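Local coordinates for protein CRISPR-associated endonuclease Cas9 (Campylobacter jejuni subsp. jejuni serotype O:2, PDB 5X2H) that cuts, in its full-length form, both strands of invading DNA matched by a guide RNA, using HNH and RuvC-like nuclease domains, at residues A[626-631]-A[757-762]; A[772-775]-A[780-783]; A[788-793]-A[798-803]. One frame throughout, in Å; residues are numbered along the deposited sequence.

Contact 1: A[626-631]-A[757-762]. With nucleotides of chain D; nucleotides of chain B.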
loop_
_atom_site.group_PDB
_atom_site.type_symbol
_atom_site.label_atom_id
_atom_site.label_comp_id
_atom_site.label_asym_id
_atom_site.label_seq_id
_atom_site.Cartn_x
_atom_site.Cartn_y
_atom_site.Cartn_z
ATOM N N VAL A 626 27.892 -5.696 11.693
ATOM C CA VAL A 626 26.556 -5.705 11.111
ATOM C C VAL A 626 26.272 -4.364 10.451
ATOM O O VAL A 626 26.435 -3.302 11.065
ATOM C CB VAL A 626 25.516 -6.041 12.188
ATOM C CG1 VAL A 626 24.121 -6.062 11.592
ATOM C CG2 VAL A 626 25.850 -7.376 12.839
ATOM N N SER A 627 25.837 -4.408 9.195
ATOM C CA SER A 627 25.602 -3.212 8.400
ATOM C C SER A 627 24.133 -2.817 8.460
ATOM O O SER A 627 23.250 -3.649 8.225
ATOM C CB SER A 627 26.021 -3.433 6.945
ATOM O OG SER A 627 25.687 -2.311 6.143
ATOM N N LYS A 628 23.880 -1.547 8.766
ATOM C CA LYS A 628 22.555 -0.957 8.736
ATOM C C LYS A 628 22.615 0.354 7.964
ATOM O O LYS A 628 23.537 1.152 8.169
ATOM C CB LYS A 628 22.016 -0.695 10.151
ATOM C CG LYS A 628 21.979 -1.913 11.055
ATOM C CD LYS A 628 21.303 -1.584 12.381
ATOM C CE LYS A 628 21.305 -2.782 13.318
ATOM N NZ LYS A 628 20.446 -2.560 14.512
ATOM N N PRO A 629 21.660 0.604 7.076
ATOM C CA PRO A 629 21.670 1.857 6.320
ATOM C C PRO A 629 21.055 2.995 7.116
ATOM O O PRO A 629 20.103 2.815 7.878
ATOM C CB PRO A 629 20.816 1.526 5.090
ATOM C CG PRO A 629 19.821 0.538 5.614
ATOM C CD PRO A 629 20.556 -0.281 6.664
ATOM N N GLU A 630 21.614 4.187 6.927
ATOM C CA GLU A 630 21.023 5.367 7.538
ATOM C C GLU A 630 19.726 5.724 6.820
ATOM O O GLU A 630 19.630 5.635 5.593
ATOM C CB GLU A 630 22.006 6.537 7.511
ATOM C CG GLU A 630 22.450 6.983 6.133
ATOM C CD GLU A 630 23.450 8.124 6.199
ATOM O OE1 GLU A 630 23.863 8.490 7.325
ATOM O OE2 GLU A 630 23.822 8.655 5.130
ATOM N N ARG A 631 18.715 6.103 7.601
ATOM C CA ARG A 631 17.367 6.347 7.085
ATOM C C ARG A 631 17.210 7.842 6.839
ATOM O O ARG A 631 16.899 8.604 7.757
ATOM C CB ARG A 631 16.317 5.836 8.065
ATOM C CG ARG A 631 16.489 4.384 8.469
ATOM C CD ARG A 631 15.142 3.691 8.602
ATOM N NE ARG A 631 14.777 3.410 9.985
ATOM C CZ ARG A 631 13.743 3.956 10.616
ATOM N NH1 ARG A 631 12.954 4.819 9.990
ATOM N NH2 ARG A 631 13.494 3.629 11.877
ATOM N N PHE A 757 32.199 2.376 18.468
ATOM C CA PHE A 757 31.284 2.498 17.340
ATOM C C PHE A 757 29.899 2.034 17.769
ATOM O O PHE A 757 29.737 0.906 18.245
ATOM C CB PHE A 757 31.773 1.672 16.153
ATOM C CG PHE A 757 32.995 2.228 15.482
ATOM C CD1 PHE A 757 32.889 3.282 14.589
ATOM C CD2 PHE A 757 34.248 1.690 15.734
ATOM C CE1 PHE A 757 34.010 3.795 13.961
ATOM C CE2 PHE A 757 35.374 2.200 15.110
ATOM C CZ PHE A 757 35.253 3.251 14.220
ATOM N N VAL A 758 28.903 2.903 17.606
ATOM C CA VAL A 758 27.519 2.579 17.923
ATOM C C VAL A 758 26.630 3.123 16.815
ATOM O O VAL A 758 27.018 4.014 16.055
ATOM C CB VAL A 758 27.075 3.156 19.287
ATOM C CG1 VAL A 758 27.919 2.576 20.424
ATOM C CG2 VAL A 758 27.156 4.676 19.268
ATOM N N TYR A 759 25.424 2.572 16.726
ATOM C CA TYR A 759 24.410 3.088 15.817
ATOM C C TYR A 759 23.557 4.115 16.553
ATOM O O TYR A 759 23.029 3.831 17.633
ATOM C CB TYR A 759 23.535 1.962 15.267
ATOM C CG TYR A 759 24.135 1.226 14.091
ATOM C CD1 TYR A 759 24.270 1.844 12.854
ATOM C CD2 TYR A 759 24.552 -0.092 14.213
ATOM C CE1 TYR A 759 24.814 1.170 11.773
ATOM C CE2 TYR A 759 25.094 -0.772 13.140
ATOM C CZ TYR A 759 25.222 -0.137 11.924
ATOM O OH TYR A 759 25.765 -0.814 10.856
ATOM N N TYR A 760 23.439 5.306 15.976
ATOM C CA TYR A 760 22.523 6.308 16.499
ATOM C C TYR A 760 21.088 5.868 16.238
ATOM O O TYR A 760 20.747 5.468 15.121
ATOM C CB TYR A 760 22.807 7.664 15.849
ATOM C CG TYR A 760 21.688 8.676 15.978
ATOM C CD1 TYR A 760 21.615 9.529 17.070
ATOM C CD2 TYR A 760 20.711 8.787 14.995
ATOM C CE1 TYR A 760 20.596 10.457 17.186
ATOM C CE2 TYR A 760 19.688 9.705 15.101
ATOM C CZ TYR A 760 19.633 10.537 16.197
ATOM O OH TYR A 760 18.611 11.452 16.298
ATOM N N ASN A 761 20.247 5.929 17.270
ATOM C CA ASN A 761 18.843 5.541 17.155
ATOM C C ASN A 761 17.879 6.703 17.303
ATOM O O ASN A 761 16.889 6.771 16.574
ATOM C CB ASN A 761 18.491 4.475 18.199
ATOM C CG ASN A 761 19.118 3.132 17.897
ATOM O OD1 ASN A 761 19.500 2.849 16.762
ATOM N ND2 ASN A 761 19.219 2.290 18.915
ATOM N N ALA A 762 18.138 7.622 18.228
ATOM C CA ALA A 762 17.221 8.727 18.456
ATOM C C ALA A 762 17.932 9.819 19.238
ATOM O O ALA A 762 18.909 9.571 19.950
ATOM C CB ALA A 762 15.963 8.276 19.207
ATOM P P DG D 2 10.846 4.360 13.826
ATOM O OP1 DG D 2 10.726 5.029 12.512
ATOM O OP2 DG D 2 12.049 3.560 14.143
ATOM O "O5'" DG D 2 10.658 5.458 14.965
ATOM C "C5'" DG D 2 9.623 6.413 14.846
ATOM C "C4'" DG D 2 9.470 7.214 16.125
ATOM O "O4'" DG D 2 8.736 6.446 17.118
ATOM C "C3'" DG D 2 10.783 7.629 16.818
ATOM O "O3'" DG D 2 10.632 8.935 17.302
ATOM C "C2'" DG D 2 10.847 6.654 17.990
ATOM C "C1'" DG D 2 9.379 6.657 18.349
ATOM N N9 DG D 2 8.967 5.654 19.320
ATOM C C8 DG D 2 9.582 4.461 19.613
ATOM N N7 DG D 2 8.975 3.785 20.552
ATOM C C5 DG D 2 7.900 4.593 20.912
ATOM C C6 DG D 2 6.886 4.395 21.882
ATOM O O6 DG D 2 6.729 3.431 22.645
ATOM N N1 DG D 2 5.989 5.460 21.915
ATOM C C2 DG D 2 6.064 6.576 21.118
ATOM N N2 DG D 2 5.111 7.500 21.293
ATOM N N3 DG D 2 7.007 6.774 20.211
ATOM C C4 DG D 2 7.887 5.744 20.163
ATOM P P C B 77 29.928 3.270 1.143
ATOM O OP1 C B 77 30.987 2.957 2.135
ATOM O OP2 C B 77 29.348 2.164 0.340
ATOM O "O5'" C B 77 28.718 3.974 1.893
ATOM C "C5'" C B 77 27.397 3.900 1.381
ATOM C "C4'" C B 77 26.497 4.850 2.122
ATOM O "O4'" C B 77 27.013 6.192 2.003
ATOM C "C3'" C B 77 25.060 4.951 1.636
ATOM O "O3'" C B 77 24.260 3.921 2.193
ATOM C "C2'" C B 77 24.635 6.345 2.095
ATOM O "O2'" C B 77 24.167 6.305 3.434
ATOM C "C1'" C B 77 25.959 7.119 2.075
ATOM N N1 C B 77 26.087 8.085 0.960
ATOM C C2 C B 77 25.503 9.343 1.113
ATOM O O2 C B 77 24.872 9.590 2.153
ATOM N N3 C B 77 25.630 10.253 0.123
ATOM C C4 C B 77 26.322 9.946 -0.974
ATOM N N4 C B 77 26.415 10.879 -1.924
ATOM C C5 C B 77 26.937 8.672 -1.153
ATOM C C6 C B 77 26.804 7.781 -0.163
ATOM P P A B 78 23.106 3.195 1.346
ATOM O OP1 A B 78 22.675 2.019 2.146
ATOM O OP2 A B 78 23.550 3.016 -0.061
ATOM O "O5'" A B 78 21.909 4.243 1.347
ATOM C "C5'" A B 78 21.394 4.760 2.566
ATOM C "C4'" A B 78 20.662 6.059 2.347
ATOM O "O4'" A B 78 21.510 6.959 1.578
ATOM C "C3'" A B 78 19.355 5.945 1.562
ATOM O "O3'" A B 78 18.475 6.979 1.999
ATOM C "C2'" A B 78 19.804 6.258 0.143
ATOM O "O2'" A B 78 18.779 6.684 -0.726
ATOM C "C1'" A B 78 20.827 7.355 0.405
ATOM N N9 A B 78 21.790 7.546 -0.679
ATOM C C8 A B 78 22.330 6.594 -1.505
ATOM N N7 A B 78 23.147 7.085 -2.401
ATOM C C5 A B 78 23.134 8.450 -2.154
ATOM C C6 A B 78 23.793 9.528 -2.768
ATOM N N6 A B 78 24.633 9.390 -3.796
ATOM N N1 A B 78 23.565 10.768 -2.278
ATOM C C2 A B 78 22.725 10.906 -1.242
ATOM N N3 A B 78 22.045 9.971 -0.583
ATOM C C4 A B 78 22.296 8.752 -1.098
#
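Tyr759 shows how one tyrosine can join two domains: from strand 756-764 it reaches a loop of the RuvC part and uses both its hydroxyl and its ring. The tight end of the contact is the hydroxyl. Tyr759 OH donates to Val626 O at 2.6 Å, lying in the carbonyl plane on a lone pair, with a C=O...O angle of 139°. The same oxygen accepts the N-H of Lys628, Lys628 N standing 2.9 Å from Tyr759 OH along a bent path. Two backbone groups of one loop hold this oxygen, one accepting and one donating. Over one ring face runs Lys628, its CB 3.7 Å from Tyr759 CZ and its CD in a CH-pi contact 4.0 Å from the ring centroid, 14° off the normal. With CG anti to the carbonyl carbon (chi1 -56°) and the chain extended, the methylenes pass obliquely across the ring.

Away from the ring the contact is loose. The nearest CA atoms, those of Lys628 and Tyr759, stay 8.4 Å apart, and from partly exposed Pro629 onward the loop turns to nucleic acid. Glu630 OE2 accepts a hydrogen bond from O2' of C77 of chain B at 2.9 Å, and Arg631 NH2 donates to OP1 of DG2 of chain D at 3.2 Å. A buried phenol that donates and accepts probably helps set the loop's course, while the residues after it meet RNA and DNA.

Contact 2: A[772-775]-A[780-783]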
loop_
_atom_site.group_PDB
_atom_site.type_symbol
_atom_site.label_atom_id
_atom_site.label_comp_id
_atom_site.label_asym_id
_atom_site.label_seq_id
_atom_site.Cartn_x
_atom_site.Cartn_y
_atom_site.Cartn_z
ATOM N N VAL A 772 21.528 4.904 21.662
ATOM C CA VAL A 772 22.432 4.214 20.753
ATOM C C VAL A 772 22.356 2.718 21.029
ATOM O O VAL A 772 21.901 2.278 22.087
ATOM C CB VAL A 772 23.891 4.711 20.876
ATOM C CG1 VAL A 772 23.968 6.222 20.701
ATOM C CG2 VAL A 772 24.487 4.295 22.206
ATOM N N SER A 773 22.818 1.932 20.060
ATOM C CA SER A 773 22.739 0.483 20.155
ATOM C C SER A 773 23.998 -0.143 19.576
ATOM O O SER A 773 24.718 0.471 18.784
ATOM C CB SER A 773 21.496 -0.058 19.437
ATOM O OG SER A 773 21.493 0.339 18.080
ATOM N N LYS A 774 24.256 -1.379 19.990
ATOM C CA LYS A 774 25.408 -2.124 19.506
ATOM C C LYS A 774 25.072 -2.781 18.175
ATOM O O LYS A 774 23.949 -3.245 17.968
ATOM C CB LYS A 774 25.827 -3.173 20.537
ATOM C CG LYS A 774 27.128 -3.900 20.223
ATOM C CD LYS A 774 27.672 -4.581 21.470
ATOM C CE LYS A 774 28.938 -5.371 21.187
ATOM N NZ LYS A 774 28.642 -6.686 20.561
ATOM N N HIS A 775 26.062 -2.829 17.277
ATOM C CA HIS A 775 25.803 -3.221 15.892
ATOM C C HIS A 775 25.154 -4.599 15.812
ATOM O O HIS A 775 24.149 -4.784 15.117
ATOM C CB HIS A 775 27.101 -3.180 15.079
ATOM C CG HIS A 775 28.054 -4.290 15.396
ATOM N ND1 HIS A 775 28.905 -4.254 16.480
ATOM C CD2 HIS A 775 28.286 -5.471 14.776
ATOM C CE1 HIS A 775 29.621 -5.364 16.512
ATOM N NE2 HIS A 775 29.267 -6.119 15.489
ATOM N N GLU A 780 26.804 -11.101 24.899
ATOM C CA GLU A 780 27.802 -11.982 25.498
ATOM C C GLU A 780 29.233 -11.524 25.238
ATOM O O GLU A 780 30.121 -11.807 26.049
ATOM C CB GLU A 780 27.610 -13.413 24.990
ATOM C CG GLU A 780 26.290 -14.071 25.400
ATOM C CD GLU A 780 25.095 -13.617 24.565
ATOM O OE1 GLU A 780 25.265 -12.743 23.688
ATOM O OE2 GLU A 780 23.981 -14.136 24.792
ATOM N N THR A 781 29.485 -10.831 24.129
ATOM C CA THR A 781 30.827 -10.361 23.801
ATOM C C THR A 781 31.152 -9.007 24.419
ATOM O O THR A 781 32.201 -8.436 24.102
ATOM C CB THR A 781 31.008 -10.278 22.282
ATOM O OG1 THR A 781 29.977 -9.456 21.717
ATOM C CG2 THR A 781 30.954 -11.660 21.660
ATOM N N LEU A 782 30.286 -8.491 25.290
ATOM C CA LEU A 782 30.444 -7.142 25.820
ATOM C C LEU A 782 31.773 -6.992 26.550
ATOM O O LEU A 782 32.040 -7.694 27.531
ATOM C CB LEU A 782 29.277 -6.818 26.753
ATOM C CG LEU A 782 28.444 -5.575 26.433
ATOM C CD1 LEU A 782 28.371 -5.329 24.936
ATOM C CD2 LEU A 782 27.048 -5.725 27.010
ATOM N N SER A 783 32.607 -6.078 26.062
ATOM C CA SER A 783 33.897 -5.819 26.677
ATOM C C SER A 783 33.734 -4.916 27.896
ATOM O O SER A 783 32.664 -4.362 28.159
ATOM C CB SER A 783 34.854 -5.179 25.672
ATOM O OG SER A 783 34.409 -3.886 25.301
#
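Apolar packing joins Lys774 and Leu782. Lys774 CD lies 3.6 Å from Leu782 CD1, and Lys774 CE follows at 3.8 Å from that same methyl group. The two side chains run antiparallel past one another, one leucine branch alongside the lysine's outer methylenes. Both torsions of Leu782 lie away from staggered values (chi1 -124°), so the detail of this methyl contact is less certain. Val798 touches both side chains, and Ala793 adds to the packing on Leu782.

The contact spans the connection between strand 769-773 and helix 784-789 in the PI-CTD domain, the PAM-interacting part of Cas9. Ser783 is the N-cap of that helix, its side chain capping a backbone N beyond, while Gln786 OE1 in return receives the N-H of Ser783, as in a capping box.

Polar interactions gather at the lysine's end. The chain of Lys774 starts with CG opposite the backbone N (chi1 -173°), runs out nearly straight, and bends only at its last torsion (chi4 -79°), which swings the ammonium group to the threonine. The resulting hydrogen bond from Lys774 NZ to Thr781 OG1 is weak, at 3.3 Å. A salt bridge to Asp776 is the stronger tie of this ammonium, and Lys778 O gives it a further weak acceptor from the connecting loop.

Contact 3: A[788-793]-A[798-803]. With nucleotides of chain C.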
loop_
_atom_site.group_PDB
_atom_site.type_symbol
_atom_site.label_atom_id
_atom_site.label_comp_id
_atom_site.label_asym_id
_atom_site.label_seq_id
_atom_site.Cartn_x
_atom_site.Cartn_y
_atom_site.Cartn_z
ATOM N N ILE A 788 30.710 -0.093 30.235
ATOM C CA ILE A 788 30.577 1.263 30.760
ATOM C C ILE A 788 29.483 2.010 30.011
ATOM O O ILE A 788 28.623 2.665 30.613
ATOM C CB ILE A 788 31.922 2.004 30.671
ATOM C CG1 ILE A 788 32.943 1.369 31.617
ATOM C CG2 ILE A 788 31.733 3.490 30.960
ATOM C CD1 ILE A 788 34.308 1.999 31.538
ATOM N N LEU A 789 29.502 1.920 28.681
ATOM C CA LEU A 789 28.513 2.610 27.866
ATOM C C LEU A 789 27.163 1.906 27.912
ATOM O O LEU A 789 26.122 2.563 28.033
ATOM C CB LEU A 789 29.010 2.713 26.423
ATOM C CG LEU A 789 28.072 3.436 25.457
ATOM C CD1 LEU A 789 27.869 4.869 25.916
ATOM C CD2 LEU A 789 28.610 3.389 24.028
ATOM N N PHE A 790 27.158 0.579 27.814
ATOM C CA PHE A 790 25.919 -0.199 27.821
ATOM C C PHE A 790 25.693 -0.832 29.194
ATOM O O PHE A 790 25.601 -2.051 29.346
ATOM C CB PHE A 790 25.953 -1.256 26.724
ATOM C CG PHE A 790 26.037 -0.689 25.338
ATOM C CD1 PHE A 790 24.905 -0.201 24.706
ATOM C CD2 PHE A 790 27.246 -0.653 24.662
ATOM C CE1 PHE A 790 24.980 0.320 23.428
ATOM C CE2 PHE A 790 27.326 -0.138 23.384
ATOM C CZ PHE A 790 26.190 0.349 22.766
ATOM N N LYS A 791 25.593 0.038 30.203
ATOM C CA LYS A 791 25.458 -0.403 31.586
ATOM C C LYS A 791 24.158 -1.154 31.848
ATOM O O LYS A 791 24.080 -1.904 32.827
ATOM C CB LYS A 791 25.559 0.804 32.518
ATOM C CG LYS A 791 25.014 2.088 31.905
ATOM C CD LYS A 791 24.505 3.057 32.960
ATOM C CE LYS A 791 25.579 3.407 33.975
ATOM N NZ LYS A 791 25.040 4.300 35.040
ATOM N N ASN A 792 23.141 -0.977 31.003
ATOM C CA ASN A 792 21.838 -1.594 31.210
ATOM C C ASN A 792 21.551 -2.705 30.206
ATOM O O ASN A 792 20.390 -3.088 30.024
ATOM C CB ASN A 792 20.739 -0.533 31.149
ATOM C CG ASN A 792 20.929 0.554 32.182
ATOM O OD1 ASN A 792 21.284 0.278 33.327
ATOM N ND2 ASN A 792 20.710 1.800 31.781
ATOM N N ALA A 793 22.581 -3.233 29.553
ATOM C CA ALA A 793 22.379 -4.264 28.549
ATOM C C ALA A 793 22.007 -5.591 29.199
ATOM O O ALA A 793 22.379 -5.880 30.338
ATOM C CB ALA A 793 23.637 -4.436 27.697
ATOM N N VAL A 798 21.055 -4.738 23.468
ATOM C CA VAL A 798 22.196 -3.949 23.915
ATOM C C VAL A 798 21.984 -2.514 23.452
ATOM O O VAL A 798 22.457 -2.114 22.381
ATOM C CB VAL A 798 23.526 -4.515 23.384
ATOM C CG1 VAL A 798 24.702 -3.796 24.036
ATOM C CG2 VAL A 798 23.605 -6.015 23.631
ATOM N N ILE A 799 21.264 -1.736 24.256
ATOM C CA ILE A 799 20.887 -0.373 23.909
ATOM C C ILE A 799 21.214 0.531 25.086
ATOM O O ILE A 799 20.935 0.188 26.240
ATOM C CB ILE A 799 19.389 -0.276 23.544
ATOM C CG1 ILE A 799 19.058 -1.190 22.359
ATOM C CG2 ILE A 799 19.010 1.158 23.216
ATOM C CD1 ILE A 799 17.565 -1.255 22.032
ATOM N N ALA A 800 21.810 1.683 24.796
ATOM C CA ALA A 800 22.133 2.681 25.805
ATOM C C ALA A 800 21.286 3.918 25.549
ATOM O O ALA A 800 21.366 4.517 24.472
ATOM C CB ALA A 800 23.623 3.024 25.781
ATOM N N LYS A 801 20.479 4.296 26.537
ATOM C CA LYS A 801 19.559 5.416 26.418
ATOM C C LYS A 801 20.005 6.566 27.310
ATOM O O LYS A 801 20.662 6.360 28.335
ATOM C CB LYS A 801 18.134 5.002 26.799
ATOM C CG LYS A 801 17.686 3.680 26.203
ATOM C CD LYS A 801 16.234 3.395 26.540
ATOM C CE LYS A 801 15.758 2.110 25.881
ATOM N NZ LYS A 801 14.282 1.948 25.975
ATOM N N SER A 802 19.638 7.784 26.904
ATOM C CA SER A 802 19.859 8.993 27.700
ATOM C C SER A 802 21.348 9.275 27.904
ATOM O O SER A 802 21.802 9.546 29.019
ATOM C CB SER A 802 19.140 8.908 29.052
ATOM O OG SER A 802 17.737 8.823 28.896
ATOM N N ILE A 803 22.111 9.224 26.815
ATOM C CA ILE A 803 23.527 9.575 26.831
ATOM C C ILE A 803 23.665 11.040 26.438
ATOM O O ILE A 803 23.359 11.415 25.299
ATOM C CB ILE A 803 24.341 8.683 25.885
ATOM C CG1 ILE A 803 24.176 7.218 26.260
ATOM C CG2 ILE A 803 25.817 9.062 25.923
ATOM C CD1 ILE A 803 24.700 6.308 25.204
ATOM P P DG C 3 21.469 5.064 33.563
ATOM O OP1 DG C 3 22.038 4.221 34.640
ATOM O OP2 DG C 3 21.455 4.585 32.161
ATOM O "O5'" DG C 3 19.961 5.441 33.934
ATOM C "C5'" DG C 3 19.626 5.780 35.265
ATOM C "C4'" DG C 3 18.142 5.592 35.506
ATOM O "O4'" DG C 3 17.416 6.744 35.005
ATOM C "C3'" DG C 3 17.525 4.370 34.823
ATOM O "O3'" DG C 3 16.612 3.740 35.713
ATOM C "C2'" DG C 3 16.814 4.970 33.609
ATOM C "C1'" DG C 3 16.374 6.318 34.156
ATOM N N9 DG C 3 16.181 7.340 33.131
ATOM C C8 DG C 3 17.022 7.638 32.085
ATOM N N7 DG C 3 16.595 8.620 31.342
ATOM C C5 DG C 3 15.397 8.998 31.933
ATOM C C6 DG C 3 14.482 10.014 31.570
ATOM O O6 DG C 3 14.548 10.804 30.618
ATOM N N1 DG C 3 13.396 10.063 32.443
ATOM C C2 DG C 3 13.222 9.236 33.530
ATOM N N2 DG C 3 12.114 9.433 34.260
ATOM N N3 DG C 3 14.072 8.284 33.876
ATOM C C4 DG C 3 15.132 8.223 33.036
ATOM P P DT C 2 25.788 10.771 31.110
ATOM O OP1 DT C 2 26.863 9.805 31.429
ATOM O OP2 DT C 2 25.424 11.031 29.697
ATOM O "O5'" DT C 2 24.467 10.322 31.884
ATOM C "C5'" DT C 2 23.821 9.111 31.539
ATOM C "C4'" DT C 2 23.152 8.507 32.756
ATOM O "O4'" DT C 2 22.276 9.491 33.363
ATOM C "C3'" DT C 2 22.271 7.304 32.474
ATOM O "O3'" DT C 2 22.241 6.468 33.613
ATOM C "C2'" DT C 2 20.915 7.952 32.219
ATOM C "C1'" DT C 2 20.929 9.075 33.249
ATOM N N1 DT C 2 20.110 10.259 32.865
ATOM C C2 DT C 2 18.866 10.435 33.433
ATOM O O2 DT C 2 18.380 9.659 34.236
ATOM N N3 DT C 2 18.203 11.557 33.019
ATOM C C4 DT C 2 18.650 12.504 32.116
ATOM O O4 DT C 2 17.981 13.483 31.810
ATOM C C5 DT C 2 19.962 12.261 31.561
ATOM C C7 DT C 2 20.554 13.220 30.568
ATOM C C6 DT C 2 20.620 11.164 31.962
HETATM O O HOH W 1 22.644 0.078 28.402
#
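The Phe790 ring lies between two aliphatic side chains. Val798 CG1 sits over one face, in a CH-pi contact 3.9 Å from the centroid and 24° off the normal, and Leu789 CG lies over the opposite face, displaced toward the rim. At the edge, near the ring plane, runs the backbone of strand 799-804, with Ile799 C and Ala800 N beside Phe790 CD1. The methyl of Ala800 lies above the rim, on the same side as Leu789, with CB 3.6 Å from Phe790 CD1. Val798 approaches at about a right angle, its CG1 anti to the backbone N (chi1 -172°), and this methyl touches Ala793 CB as well. Farther along, Leu789 CD1 meets Ile803 CD1 at 3.6 Å, again with the side chains crossed.

These residues pack the end of helix 784-789 and the type I turn from Phe790 to Ala793 against an outer strand of the antiparallel PI-CTD sheet. A water bridges the backbones, accepting from Asn792 N at 2.9 Å and donating to Ile799 O at 2.8 Å.

Beyond the apolar part both segments meet one nucleotide, DG3 of chain C. Lys791 NZ donates to its OP1 at 3.0 Å and Asn792 ND2 to its OP2 at 2.9 Å, while Ser802 OG donates to its N7 at 2.7 Å. Ser802 adopts a left-handed backbone conformation in a G1 beta bulge with Ile803, both facing Leu770.

The apolar packing probably helps to hold the turn beside the strand, which is consistent with phosphate and base being reached together. Because guanine N7 lies in the major groove and adenine carries the same acceptor, the serine bond alone is consistent with sensing a purine, not with telling one purine from the other.

In the fold
Followed from the N terminus, the three contacts come in series, none nesting in or crossing another. Contact 1 closes first and widest, bringing strand 756-764 back against a loop after helix 615-622, over 125 intervening residues, and so tying the RuvC part to the PI-CTD domain. Contact 2 then closes a short loop between strand 769-773 and helix 784-789, and contact 3 another, from that helix to strand 799-804. The sheet unites them: strand 769-773 lies between the other two, paired through Ser773 with Tyr759 and through Val772 with Ala800. Val758, in the strand segment of contact 1, packs on Leu789 and Phe790 of contact 3.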